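Mannosyl-glycoprotein endo-beta-N-acetylglucosamidase-like domain-containing protein (Pseudomonas protegens, PDB 4KT3) is a type VI secretion effector, a glycoside hydrolase that attacks peptidoglycan, captured here in complex with its immunity protein. Local coordinates at residues V38-S42 with L63-A67; L81-F85 with S117-F121; P92-E98 with V108-D112. One frame throughout, in Å; residues are numbered along the deposited sequence.

From the N terminus, helix 35-54 leads into helix 59-70, and interaction 1 closes a loop of 20 mostly helical residues, bringing 63-67 back against 38-42. Only after this does interaction 2 open, at the end of helix 76-81: residues 81-85 meet 117-121 of helix 114-129. Interaction 3, the hairpin of 92-98 and 108-112, lies wholly within the chain between these two segments. Interactions 1 and 2 adjoin in the core, where F40 packs on Y84, A66 on F85 and L65 on F121. Interactions 2 and 3 touch through S120 with P92 and L81 with F111, so the 81-85 loop and helix 114-129 together join the core to the hairpin.

Interaction 1 of 3, residues V38-S42 with L63-A67; sequences VTFVS and LGLAA
Both segments are regular helix, with backbone angles near -62/-43. Their axes approach to 10.9 Å and their N-to-C directions make 138°, roughly antiparallel, with V41 CA nearest L63 CA (7.4 Å) and F40 CA nearest A67 CA (7.8 Å). L63, in the tp rotamer, reaches between F40 and V41: its CD1 lies 3.8 Å from F40 CE2 and its CD2 3.9 Å from V41 CG1 (chi1 t). L65 packs instead on F121 of helix 114-129. A66 puts its CB 3.9 Å from F40 CZ, at the ring edge, and A67 has its CA 3.7 Å from F40 CE2. The small alanines admit the F40 ring (chi1 t, chi2 78°), while the large F40 and L63 bridge the axes. V171 of helix 160-174 covers V41, L63 and A67, and F114 of helix 114-129 packs on F40 and A66, so four helices meet, consistent with a lysozyme-clan core. The 216 Å² contact is wholly apolar, resting on hydrophobic burial.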
loop_
_atom_site.group_PDB
_atom_site.type_symbol
_atom_site.label_atom_id
_atom_site.label_comp_id
_atom_site.label_asym_id
_atom_site.label_seq_id
_atom_site.Cartn_x
_atom_site.Cartn_y
_atom_site.Cartn_z
ATOM N N VAL A 38 -9.363 -7.758 -3.112
ATOM C CA VAL A 38 -10.133 -8.445 -4.149
ATOM C C VAL A 38 -11.049 -7.458 -4.863
ATOM O O VAL A 38 -11.183 -7.487 -6.077
ATOM C CB VAL A 38 -10.959 -9.627 -3.552
ATOM C CG1 VAL A 38 -11.967 -10.171 -4.571
ATOM C CG2 VAL A 38 -10.026 -10.742 -3.090
ATOM N N THR A 39 -11.670 -6.568 -4.100
ATOM C CA THR A 39 -12.566 -5.568 -4.673
ATOM C C THR A 39 -11.816 -4.707 -5.712
ATOM O O THR A 39 -12.312 -4.454 -6.802
ATOM C CB THR A 39 -13.169 -4.698 -3.543
ATOM O OG1 THR A 39 -13.995 -5.523 -2.699
ATOM C CG2 THR A 39 -14.008 -3.557 -4.091
ATOM N N PHE A 40 -10.621 -4.269 -5.358
ATOM C CA PHE A 40 -9.814 -3.460 -6.253
ATOM C C PHE A 40 -9.465 -4.218 -7.528
ATOM O O PHE A 40 -9.618 -3.706 -8.663
ATOM C CB PHE A 40 -8.528 -3.037 -5.537
ATOM C CG PHE A 40 -7.577 -2.280 -6.416
ATOM C CD1 PHE A 40 -7.807 -0.947 -6.704
ATOM C CD2 PHE A 40 -6.471 -2.906 -6.961
ATOM C CE1 PHE A 40 -6.924 -0.225 -7.503
ATOM C CE2 PHE A 40 -5.588 -2.202 -7.775
ATOM C CZ PHE A 40 -5.819 -0.857 -8.046
ATOM N N VAL A 41 -8.996 -5.445 -7.367
ATOM C CA VAL A 41 -8.578 -6.234 -8.518
ATOM C C VAL A 41 -9.778 -6.518 -9.436
ATOM O O VAL A 41 -9.696 -6.345 -10.662
ATOM C CB VAL A 41 -7.871 -7.514 -8.045
ATOM C CG1 VAL A 41 -7.696 -8.509 -9.202
ATOM C CG2 VAL A 41 -6.527 -7.144 -7.401
ATOM N N SER A 42 -10.912 -6.901 -8.857
ATOM C CA SER A 42 -12.105 -7.167 -9.653
ATOM C C SER A 42 -12.572 -5.916 -10.380
ATOM O O SER A 42 -13.038 -5.991 -11.514
ATOM C CB SER A 42 -13.225 -7.692 -8.772
ATOM O OG SER A 42 -12.893 -8.982 -8.309
ATOM N N LEU A 63 -1.621 -3.982 -13.212
ATOM C CA LEU A 63 -2.586 -3.894 -12.134
ATOM C C LEU A 63 -1.886 -3.991 -10.776
ATOM O O LEU A 63 -2.273 -3.321 -9.818
ATOM C CB LEU A 63 -3.639 -4.991 -12.307
ATOM C CG LEU A 63 -4.795 -5.020 -11.300
ATOM C CD1 LEU A 63 -5.543 -3.694 -11.226
ATOM C CD2 LEU A 63 -5.778 -6.150 -11.634
ATOM N N GLY A 64 -0.842 -4.813 -10.710
ATOM C CA GLY A 64 -0.013 -4.932 -9.514
ATOM C C GLY A 64 0.664 -3.618 -9.167
ATOM O O GLY A 64 0.735 -3.236 -7.993
ATOM N N LEU A 65 1.188 -2.927 -10.175
ATOM C CA LEU A 65 1.773 -1.612 -9.944
ATOM C C LEU A 65 0.715 -0.655 -9.389
ATOM O O LEU A 65 0.984 0.057 -8.412
ATOM C CB LEU A 65 2.445 -1.047 -11.194
ATOM C CG LEU A 65 3.070 0.344 -11.012
ATOM C CD1 LEU A 65 4.128 0.367 -9.915
ATOM C CD2 LEU A 65 3.659 0.824 -12.340
ATOM N N ALA A 66 -0.485 -0.656 -9.962
ATOM C CA ALA A 66 -1.543 0.203 -9.432
ATOM C C ALA A 66 -1.875 -0.167 -7.973
ATOM O O ALA A 66 -2.128 0.708 -7.151
ATOM C CB ALA A 66 -2.776 0.126 -10.298
ATOM N N ALA A 67 -1.907 -1.460 -7.658
ATOM C CA ALA A 67 -2.198 -1.900 -6.286
ATOM C C ALA A 67 -1.146 -1.378 -5.298
ATOM O O ALA A 67 -1.473 -0.998 -4.175
ATOM C CB ALA A 67 -2.274 -3.415 -6.216
#

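Interaction 2 of 3, residues L81-F85 with S117-F121; sequences LNNYF and SAQSF
F85 (chi1 m, chi2 82°) lays one ring face over the CB of F121 (chi1 t), with F85 CG 4.1 Å from F121 CB. The two rings run nearly parallel, planes at 19° and centroids 5.3 Å apart, but are slid so far that they barely overlap. F85 CE1 also lies 3.7 Å from A118 CB, where alanine's small side chain admits the ring. Residues 117-121 are regular helix; 81-85 leave helix 76-81 at N82, whose positive phi (54/27) is a conformation asparagine tolerates well. N83 then turns extended (-103/87), its CA 5.4 Å from S117 CA. S117, chi1 p, points at this loop: Y84 N donates to S117 OG (3.2 Å, 154°), and S117 OG also bonds F114 O. N83 ties the loop down through A109 O and M87 N. L62 and A66 of helix 59-70 cover F85; Y84 meets F114 and Y44, and F121 meets Y147, making an aromatic-rich core. A small hydroxyl thus satisfies one buried backbone NH, while the remaining contact is largely apolar.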
loop_
_atom_site.group_PDB
_atom_site.type_symbol
_atom_site.label_atom_id
_atom_site.label_comp_id
_atom_site.label_asym_id
_atom_site.label_seq_id
_atom_site.Cartn_x
_atom_site.Cartn_y
_atom_site.Cartn_z
ATOM N N LEU A 81 -8.107 11.865 -6.562
ATOM C CA LEU A 81 -7.483 12.431 -7.772
ATOM C C LEU A 81 -7.444 11.455 -8.949
ATOM O O LEU A 81 -6.936 11.790 -10.026
ATOM C CB LEU A 81 -6.060 12.915 -7.477
ATOM C CG LEU A 81 -5.870 13.775 -6.226
ATOM C CD1 LEU A 81 -4.415 14.217 -6.106
ATOM C CD2 LEU A 81 -6.799 14.979 -6.210
ATOM N N ASN A 82 -7.996 10.264 -8.749
ATOM C CA ASN A 82 -7.969 9.200 -9.756
ATOM C C ASN A 82 -6.563 8.886 -10.238
ATOM O O ASN A 82 -6.378 8.438 -11.362
ATOM C CB ASN A 82 -8.859 9.537 -10.957
ATOM C CG ASN A 82 -10.303 9.692 -10.580
ATOM O OD1 ASN A 82 -10.858 8.881 -9.844
ATOM N ND2 ASN A 82 -10.935 10.730 -11.094
ATOM N N ASN A 83 -5.568 9.124 -9.389
ATOM C CA ASN A 83 -4.186 8.911 -9.798
ATOM C C ASN A 83 -3.707 7.610 -9.183
ATOM O O ASN A 83 -3.132 7.607 -8.086
ATOM C CB ASN A 83 -3.332 10.104 -9.376
ATOM C CG ASN A 83 -1.880 9.998 -9.824
ATOM O OD1 ASN A 83 -1.421 8.971 -10.330
ATOM N ND2 ASN A 83 -1.130 11.079 -9.603
ATOM N N TYR A 84 -3.960 6.511 -9.893
ATOM C CA TYR A 84 -3.701 5.169 -9.358
ATOM C C TYR A 84 -2.253 4.719 -9.547
ATOM O O TYR A 84 -1.894 3.620 -9.148
ATOM C CB TYR A 84 -4.690 4.151 -9.930
ATOM C CG TYR A 84 -6.079 4.284 -9.376
ATOM C CD1 TYR A 84 -6.950 5.253 -9.853
ATOM C CD2 TYR A 84 -6.535 3.430 -8.382
ATOM C CE1 TYR A 84 -8.235 5.377 -9.340
ATOM C CE2 TYR A 84 -7.805 3.550 -7.871
ATOM C CZ TYR A 84 -8.648 4.529 -8.349
ATOM O OH TYR A 84 -9.924 4.652 -7.827
ATOM N N PHE A 85 -1.415 5.584 -10.118
ATOM C CA PHE A 85 0.005 5.273 -10.299
ATOM C C PHE A 85 0.884 6.283 -9.577
ATOM O O PHE A 85 2.107 6.307 -9.762
ATOM C CB PHE A 85 0.315 5.169 -11.805
ATOM C CG PHE A 85 -0.334 3.970 -12.432
ATOM C CD1 PHE A 85 -1.663 4.018 -12.828
ATOM C CD2 PHE A 85 0.352 2.770 -12.554
ATOM C CE1 PHE A 85 -2.287 2.908 -13.333
ATOM C CE2 PHE A 85 -0.275 1.652 -13.084
ATOM C CZ PHE A 85 -1.598 1.727 -13.469
ATOM N N SER A 117 -5.181 7.524 -15.771
ATOM C CA SER A 117 -3.928 7.474 -15.019
ATOM C C SER A 117 -3.032 6.358 -15.562
ATOM O O SER A 117 -1.793 6.523 -15.611
ATOM C CB SER A 117 -4.157 7.375 -13.493
ATOM O OG SER A 117 -4.509 6.075 -13.039
ATOM N N ALA A 118 -3.650 5.251 -15.988
ATOM C CA ALA A 118 -2.908 4.130 -16.559
ATOM C C ALA A 118 -2.330 4.519 -17.926
ATOM O O ALA A 118 -1.193 4.167 -18.257
ATOM C CB ALA A 118 -3.802 2.889 -16.679
ATOM N N GLN A 119 -3.120 5.227 -18.727
ATOM C CA GLN A 119 -2.649 5.720 -20.021
ATOM C C GLN A 119 -1.500 6.731 -19.849
ATOM O O GLN A 119 -0.592 6.813 -20.685
ATOM C CB GLN A 119 -3.827 6.332 -20.799
ATOM C CG GLN A 119 -4.869 5.291 -21.212
ATOM C CD GLN A 119 -6.109 5.879 -21.839
ATOM O OE1 GLN A 119 -6.493 7.010 -21.578
ATOM N NE2 GLN A 119 -6.744 5.090 -22.688
ATOM N N SER A 120 -1.549 7.490 -18.761
ATOM C CA SER A 120 -0.500 8.446 -18.451
ATOM C C SER A 120 0.796 7.707 -18.147
ATOM O O SER A 120 1.873 8.049 -18.684
ATOM C CB SER A 120 -0.919 9.295 -17.260
ATOM O OG SER A 120 0.037 10.306 -17.007
ATOM N N PHE A 121 0.702 6.703 -17.281
ATOM C CA PHE A 121 1.835 5.826 -16.996
ATOM C C PHE A 121 2.410 5.249 -18.294
ATOM O O PHE A 121 3.624 5.289 -18.521
ATOM C CB PHE A 121 1.433 4.681 -16.056
ATOM C CG PHE A 121 2.486 3.630 -15.942
ATOM C CD1 PHE A 121 3.588 3.824 -15.127
ATOM C CD2 PHE A 121 2.424 2.491 -16.706
ATOM C CE1 PHE A 121 4.594 2.885 -15.063
ATOM C CE2 PHE A 121 3.425 1.551 -16.646
ATOM C CZ PHE A 121 4.508 1.745 -15.819
#

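Interaction 3 of 3, residues P92-E98 with V108-D112; sequences PLQIGAE and VAKFD
Four backbone hydrogen bonds join 92-98 to 108-112, three of them between the antiparallel strands 96-98 and 108-110, whose axes approach to 4.4 Å with N-to-C directions at 141°. E98 and V108 form a hydrogen-bonded pair, V108 N to E98 O 2.7 Å and E98 N to V108 O 2.9 Å. Farther along, K110 N donates to G96 O at 2.9 Å, but K110 O is reached by I95 N at 2.8 Å, with I95 at -109/0 and G96 fully extended (174/-174): the register slips in the manner of a beta bulge. E98 OE2 forms a salt bridge with K110 NZ (3.5 Å), while E98 OE1 pairs with R76. K110, chi1 m and then all t, runs past G96 to reach E98; glycine suits position 96, because a CB would crowd that chain. A water links L93 O (2.8 Å) to D112 N (2.9 Å). A97 and A109 make the non-hydrogen-bonded pair, CA atoms 4.4 Å apart, on the face opposite E98, V108 and K110, which L81 of helix 76-81 covers. Beyond the strands F111 (chi1 m) brings its ring edge to P92, F111 CE1 to P92 O 3.4 Å, and I95 CD1 rests 3.5 Å from D112 OD1. This is a two-stranded beta hairpin beside a helical domain, consistent with the small beta lobe of lysozyme-like glycoside hydrolases.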
loop_
_atom_site.group_PDB
_atom_site.type_symbol
_atom_site.label_atom_id
_atom_site.label_comp_id
_atom_site.label_asym_id
_atom_site.label_seq_id
_atom_site.Cartn_x
_atom_site.Cartn_y
_atom_site.Cartn_z
ATOM N N PRO A 92 1.373 13.363 -18.610
ATOM C CA PRO A 92 0.454 13.403 -19.749
ATOM C C PRO A 92 -0.963 13.065 -19.312
ATOM O O PRO A 92 -1.168 12.209 -18.435
ATOM C CB PRO A 92 0.998 12.324 -20.689
ATOM C CG PRO A 92 2.416 12.118 -20.280
ATOM C CD PRO A 92 2.470 12.402 -18.809
ATOM N N LEU A 93 -1.925 13.743 -19.933
ATOM C CA LEU A 93 -3.359 13.526 -19.706
ATOM C C LEU A 93 -3.872 14.075 -18.379
ATOM O O LEU A 93 -5.058 13.941 -18.076
ATOM C CB LEU A 93 -3.758 12.045 -19.862
ATOM C CG LEU A 93 -3.451 11.365 -21.198
ATOM C CD1 LEU A 93 -3.501 9.845 -21.060
ATOM C CD2 LEU A 93 -4.425 11.856 -22.279
ATOM N N GLN A 94 -3.022 14.710 -17.581
ATOM C CA GLN A 94 -3.527 15.231 -16.306
ATOM C C GLN A 94 -4.556 16.351 -16.527
ATOM O O GLN A 94 -4.500 17.091 -17.530
ATOM C CB GLN A 94 -2.392 15.725 -15.404
ATOM C CG GLN A 94 -1.806 17.084 -15.783
ATOM C CD GLN A 94 -0.746 17.528 -14.805
ATOM O OE1 GLN A 94 0.057 16.719 -14.341
ATOM N NE2 GLN A 94 -0.740 18.819 -14.475
ATOM N N ILE A 95 -5.478 16.484 -15.572
ATOM C CA ILE A 95 -6.475 17.548 -15.614
ATOM C C ILE A 95 -6.194 18.595 -14.529
ATOM O O ILE A 95 -6.907 19.588 -14.409
ATOM C CB ILE A 95 -7.918 17.005 -15.474
ATOM C CG1 ILE A 95 -8.112 16.302 -14.125
ATOM C CG2 ILE A 95 -8.240 16.054 -16.625
ATOM C CD1 ILE A 95 -9.558 15.941 -13.819
ATOM N N GLY A 96 -5.138 18.365 -13.755
ATOM C CA GLY A 96 -4.734 19.273 -12.697
ATOM C C GLY A 96 -3.598 18.661 -11.897
ATOM O O GLY A 96 -3.101 17.588 -12.244
ATOM N N ALA A 97 -3.206 19.338 -10.819
ATOM C CA ALA A 97 -2.108 18.892 -9.960
ATOM C C ALA A 97 -2.295 19.446 -8.554
ATOM O O ALA A 97 -2.867 20.522 -8.378
ATOM C CB ALA A 97 -0.772 19.364 -10.526
ATOM N N GLU A 98 -1.777 18.718 -7.566
ATOM C CA GLU A 98 -1.936 19.072 -6.164
ATOM C C GLU A 98 -0.761 18.526 -5.345
ATOM O O GLU A 98 -0.253 17.443 -5.625
ATOM C CB GLU A 98 -3.248 18.455 -5.710
ATOM C CG GLU A 98 -3.582 18.571 -4.273
ATOM C CD GLU A 98 -4.818 17.764 -3.969
ATOM O OE1 GLU A 98 -4.691 16.764 -3.244
ATOM O OE2 GLU A 98 -5.903 18.110 -4.488
ATOM N N VAL A 108 1.435 16.068 -7.254
ATOM C CA VAL A 108 0.954 14.871 -7.927
ATOM C C VAL A 108 -0.184 15.228 -8.876
ATOM O O VAL A 108 -0.961 16.162 -8.640
ATOM C CB VAL A 108 0.497 13.757 -6.947
ATOM C CG1 VAL A 108 1.688 13.235 -6.145
ATOM C CG2 VAL A 108 -0.586 14.255 -6.009
ATOM N N ALA A 109 -0.264 14.470 -9.951
ATOM C CA ALA A 109 -1.244 14.716 -10.998
ATOM C C ALA A 109 -2.655 14.313 -10.581
ATOM O O ALA A 109 -2.846 13.424 -9.750
ATOM C CB ALA A 109 -0.853 13.951 -12.236
ATOM N N LYS A 110 -3.635 14.972 -11.198
ATOM C CA LYS A 110 -5.038 14.568 -11.114
ATOM C C LYS A 110 -5.460 14.082 -12.498
ATOM O O LYS A 110 -5.010 14.630 -13.506
ATOM C CB LYS A 110 -5.924 15.758 -10.737
ATOM C CG LYS A 110 -5.514 16.509 -9.502
ATOM C CD LYS A 110 -6.500 17.636 -9.212
ATOM C CE LYS A 110 -6.183 18.324 -7.894
ATOM N NZ LYS A 110 -7.249 19.285 -7.489
ATOM N N PHE A 111 -6.319 13.065 -12.532
ATOM C CA PHE A 111 -6.850 12.508 -13.776
ATOM C C PHE A 111 -8.372 12.375 -13.762
ATOM O O PHE A 111 -9.012 12.462 -12.708
ATOM C CB PHE A 111 -6.239 11.132 -14.044
ATOM C CG PHE A 111 -4.754 11.155 -14.188
ATOM C CD1 PHE A 111 -4.179 11.527 -15.390
ATOM C CD2 PHE A 111 -3.930 10.834 -13.122
ATOM C CE1 PHE A 111 -2.821 11.577 -15.524
ATOM C CE2 PHE A 111 -2.569 10.872 -13.258
ATOM C CZ PHE A 111 -2.006 11.252 -14.458
ATOM N N ASP A 112 -8.944 12.110 -14.936
ATOM C CA ASP A 112 -10.386 11.876 -15.056
ATOM C C ASP A 112 -10.824 10.509 -14.539
ATOM O O ASP A 112 -11.996 10.320 -14.183
ATOM C CB ASP A 112 -10.824 11.996 -16.517
ATOM C CG ASP A 112 -11.046 13.427 -16.961
ATOM O OD1 ASP A 112 -11.542 14.252 -16.171
ATOM O OD2 ASP A 112 -10.739 13.717 -18.138
HETATM O O HOH W 1 -7.377 12.577 -17.293
#